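Local coordinates for protein FdhC (Acinetobacter nosocomialis, PDB 5KTC) that probably transfers a 3-hydroxybutanoyl group from coenzyme A to the amino group of a dTDP-linked 3-amino-3,6-dideoxy-D-galactose, as a sugar N-acyltransferase of the GNAT superfamily, at residues 144-149 / 160-166. Numbering follows the deposited sequence.
Sequences LKMGAQ and YIFPKSK. With COA (coenzyme A), chain D.
Q149 and I161 form an antiparallel hydrogen-bonded pair through two backbone bonds: Q149 N gives a nearly straight bond of 2.8 Å to I161 O, and I161 N returns one of 3.1 Å to Q149 O. Their side chains lie side by side on the same face of the sheet, where I161 CD1 meets Q149 CB at 3.6 Å and touches the glutamine NE2.

The F162 ring lies against the end of helix 137-146. From CB, a first torsion of -171° sets CG anti to the backbone N and brings the ring alongside the helix end: CD2 reaches A148 N and packs on A148 CB, while CE2 comes within 3.4 Å of M146 O, which lies at the ring edge, and touches M146 CG. CZ, at the tip, is 3.8 Å from M146 O. The M146 sulfur makes an oblique Met-aromatic contact with this ring, and Y116 of helix 107-122 stacks on it.

The helix closes with a Schellman motif, G147 taking the positive phi, and the chain then enters strand 149-153, the edge strand beside 157-163 in this GNAT fold. K166 brings CG within 3.7 Å of M146 O, a carbonyl whose hydrogen bond comes from N170 ND2; K166 NZ forms a salt bridge with E169. A148 CB packs 3.9 Å from Y160 CD2, and L144 CD2 meets CE2 of the same ring at the edge, while the tyrosine OH is hydrogen-bonded to H140. On the same helix, K145 lays its aliphatic chain against the adenine of coenzyme A, CG being 3.6 Å from N6A.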
loop_
_atom_site.group_PDB
_atom_site.type_symbol
_atom_site.label_atom_id
_atom_site.label_comp_id
_atom_site.label_asym_id
_atom_site.label_seq_id
_atom_site.Cartn_x
_atom_site.Cartn_y
_atom_site.Cartn_z
ATOM N N LEU A 144 -11.121 5.949 6.580
ATOM C CA LEU A 144 -12.506 5.865 7.156
ATOM C C LEU A 144 -13.509 5.592 6.077
ATOM O O LEU A 144 -14.351 4.732 6.218
ATOM C CB LEU A 144 -12.902 7.128 7.928
ATOM C CG LEU A 144 -12.080 7.313 9.192
ATOM C CD1 LEU A 144 -11.955 8.743 9.777
ATOM C CD2 LEU A 144 -12.511 6.319 10.255
ATOM N N LYS A 145 -13.398 6.275 4.966
ATOM C CA LYS A 145 -14.290 6.024 3.863
ATOM C C LYS A 145 -14.255 4.573 3.388
ATOM O O LYS A 145 -15.286 3.966 3.116
ATOM C CB LYS A 145 -14.006 6.953 2.680
ATOM C CG LYS A 145 -15.024 6.876 1.509
ATOM C CD LYS A 145 -14.838 8.081 0.564
ATOM C CE LYS A 145 -15.693 8.039 -0.714
ATOM N NZ LYS A 145 -17.151 7.841 -0.432
ATOM N N MET A 146 -13.073 4.017 3.223
ATOM C CA MET A 146 -12.985 2.617 2.746
ATOM C C MET A 146 -13.428 1.592 3.816
ATOM O O MET A 146 -13.646 0.435 3.503
ATOM C CB MET A 146 -11.533 2.307 2.319
ATOM C CG MET A 146 -11.341 1.000 1.574
ATOM S SD MET A 146 -9.683 0.918 0.837
ATOM C CE MET A 146 -9.865 2.004 -0.576
ATOM N N GLY A 147 -13.479 2.000 5.087
ATOM C CA GLY A 147 -14.022 1.117 6.171
ATOM C C GLY A 147 -13.102 0.721 7.287
ATOM O O GLY A 147 -13.409 -0.215 8.058
ATOM N N ALA A 148 -11.968 1.399 7.392
ATOM C CA ALA A 148 -11.043 1.208 8.503
ATOM C C ALA A 148 -11.718 1.651 9.810
ATOM O O ALA A 148 -12.552 2.526 9.808
ATOM C CB ALA A 148 -9.772 2.003 8.312
ATOM N N GLN A 149 -11.415 0.963 10.876
ATOM C CA GLN A 149 -11.959 1.332 12.156
ATOM C C GLN A 149 -10.834 1.996 12.965
ATOM O O GLN A 149 -9.770 1.457 13.251
ATOM C CB GLN A 149 -12.607 0.131 12.842
ATOM C CG GLN A 149 -13.530 0.497 14.020
ATOM C CD GLN A 149 -13.768 -0.647 15.058
ATOM O OE1 GLN A 149 -14.138 -0.378 16.234
ATOM N NE2 GLN A 149 -13.526 -1.908 14.651
ATOM N N TYR A 160 -5.376 2.322 13.319
ATOM C CA TYR A 160 -6.533 1.739 12.679
ATOM C C TYR A 160 -6.370 0.247 12.546
ATOM O O TYR A 160 -5.258 -0.252 12.476
ATOM C CB TYR A 160 -6.702 2.317 11.254
ATOM C CG TYR A 160 -7.036 3.778 11.207
ATOM C CD1 TYR A 160 -6.042 4.749 11.147
ATOM C CD2 TYR A 160 -8.356 4.187 11.193
ATOM C CE1 TYR A 160 -6.383 6.099 11.152
ATOM C CE2 TYR A 160 -8.689 5.521 11.128
ATOM C CZ TYR A 160 -7.688 6.468 11.112
ATOM O OH TYR A 160 -8.075 7.776 11.076
ATOM N N ILE A 161 -7.503 -0.421 12.384
ATOM C CA ILE A 161 -7.520 -1.768 11.850
ATOM C C ILE A 161 -8.536 -1.866 10.690
ATOM O O ILE A 161 -9.516 -1.127 10.595
ATOM C CB ILE A 161 -7.793 -2.917 12.845
ATOM C CG1 ILE A 161 -9.230 -3.024 13.178
ATOM C CG2 ILE A 161 -6.957 -2.804 14.115
ATOM C CD1 ILE A 161 -9.793 -1.813 13.797
ATOM N N PHE A 162 -8.287 -2.831 9.821
ATOM C CA PHE A 162 -9.153 -3.028 8.632
ATOM C C PHE A 162 -9.451 -4.539 8.586
ATOM O O PHE A 162 -8.553 -5.341 8.553
ATOM C CB PHE A 162 -8.480 -2.459 7.373
ATOM C CG PHE A 162 -9.393 -2.423 6.185
ATOM C CD1 PHE A 162 -9.614 -3.550 5.433
ATOM C CD2 PHE A 162 -10.068 -1.258 5.854
ATOM C CE1 PHE A 162 -10.528 -3.560 4.402
ATOM C CE2 PHE A 162 -10.980 -1.272 4.816
ATOM C CZ PHE A 162 -11.190 -2.417 4.084
ATOM N N PRO A 163 -10.701 -4.929 8.776
ATOM C CA PRO A 163 -10.981 -6.362 8.894
ATOM C C PRO A 163 -11.155 -7.015 7.519
ATOM O O PRO A 163 -11.622 -6.346 6.587
ATOM C CB PRO A 163 -12.329 -6.385 9.643
ATOM C CG PRO A 163 -12.977 -5.170 9.203
ATOM C CD PRO A 163 -11.873 -4.123 9.060
ATOM N N LYS A 164 -10.801 -8.300 7.434
ATOM C CA LYS A 164 -10.958 -9.112 6.209
ATOM C C LYS A 164 -12.408 -9.040 5.701
ATOM O O LYS A 164 -12.633 -8.997 4.541
ATOM C CB LYS A 164 -10.540 -10.565 6.472
ATOM C CG LYS A 164 -10.649 -11.469 5.278
ATOM C CD LYS A 164 -10.049 -12.852 5.459
ATOM C CE LYS A 164 -9.936 -13.522 4.095
ATOM N NZ LYS A 164 -9.605 -14.967 4.278
ATOM N N SER A 165 -13.353 -9.053 6.615
ATOM C CA SER A 165 -14.782 -8.917 6.309
ATOM C C SER A 165 -15.138 -7.660 5.508
ATOM O O SER A 165 -15.980 -7.694 4.606
ATOM C CB SER A 165 -15.616 -8.985 7.589
ATOM O OG SER A 165 -15.465 -7.819 8.352
ATOM N N LYS A 166 -14.474 -6.549 5.799
ATOM C CA LYS A 166 -14.736 -5.350 5.069
ATOM C C LYS A 166 -14.136 -5.411 3.683
ATOM O O LYS A 166 -14.704 -4.823 2.708
ATOM C CB LYS A 166 -14.208 -4.135 5.801
ATOM C CG LYS A 166 -14.456 -2.810 5.093
ATOM C CD LYS A 166 -15.935 -2.460 4.897
ATOM C CE LYS A 166 -16.632 -2.193 6.225
ATOM N NZ LYS A 166 -18.098 -1.988 6.014
HETATM N N1A COA D . -14.148 5.807 -3.293
HETATM C C2A COA D . -14.092 6.505 -4.451
HETATM N N3A COA D . -13.156 7.425 -4.695
HETATM C C4A COA D . -12.190 7.596 -3.805
HETATM C C5A COA D . -12.166 6.831 -2.533
HETATM C C6A COA D . -13.241 5.894 -2.312
HETATM N N6A COA D . -13.315 5.169 -1.200
HETATM N N7A COA D . -11.094 7.220 -1.857
HETATM C C8A COA D . -10.480 8.163 -2.602
HETATM N N9A COA D . -11.150 8.389 -3.764
HETATM C C1B COA D . -10.771 9.324 -4.846
HETATM C C2B COA D . -10.337 10.663 -4.238
HETATM O O2B COA D . -11.437 11.556 -3.994
HETATM C C3B COA D . -9.350 11.154 -5.240
HETATM O O3B COA D . -10.090 11.670 -6.351
HETATM P P3B COA D . -10.158 13.255 -6.611
HETATM O O7A COA D . -9.057 13.432 -7.665
HETATM O O8A COA D . -11.564 13.208 -7.140
HETATM O O9A COA D . -9.909 13.949 -5.295
HETATM C C4B COA D . -8.655 9.888 -5.689
HETATM O O4B COA D . -9.612 8.828 -5.533
HETATM C C5B COA D . -7.331 9.650 -4.991
HETATM O O5B COA D . -7.520 9.593 -3.594
HETATM P P1A COA D . -6.765 10.618 -2.657
HETATM O O1A COA D . -7.341 10.478 -1.265
HETATM O O2A COA D . -6.505 11.964 -3.278
HETATM O O3A COA D . -5.289 9.995 -2.431
HETATM P P2A COA D . -3.876 10.441 -2.908
HETATM O O4A COA D . -3.704 10.428 -4.403
HETATM O O5A COA D . -3.422 11.712 -2.213
HETATM O O6A COA D . -2.957 9.248 -2.378
HETATM C CBP COA D . -1.327 8.990 -0.585
HETATM C CCP COA D . -2.813 9.087 -0.971
HETATM C CDP COA D . -1.274 8.875 0.918
HETATM C CEP COA D . -0.688 7.759 -1.221
HETATM C CAP COA D . -0.596 10.262 -1.078
HETATM O OAP COA D . -1.437 11.391 -0.670
HETATM C C9P COA D . 0.794 10.389 -0.599
HETATM O O9P COA D . 1.800 9.841 -1.098
HETATM N N8P COA D . 0.914 11.173 0.491
HETATM C C7P COA D . 2.179 11.382 1.089
HETATM C C6P COA D . 2.781 10.203 1.810
HETATM C C5P COA D . 1.904 9.823 2.976
HETATM O O5P COA D . 1.549 10.706 3.776
HETATM N N4P COA D . 1.536 8.560 3.050
HETATM C C3P COA D . 0.577 8.087 4.053
HETATM C C2P COA D . 1.211 7.941 5.450
HETATM S S1P COA D . -0.116 7.619 6.671
#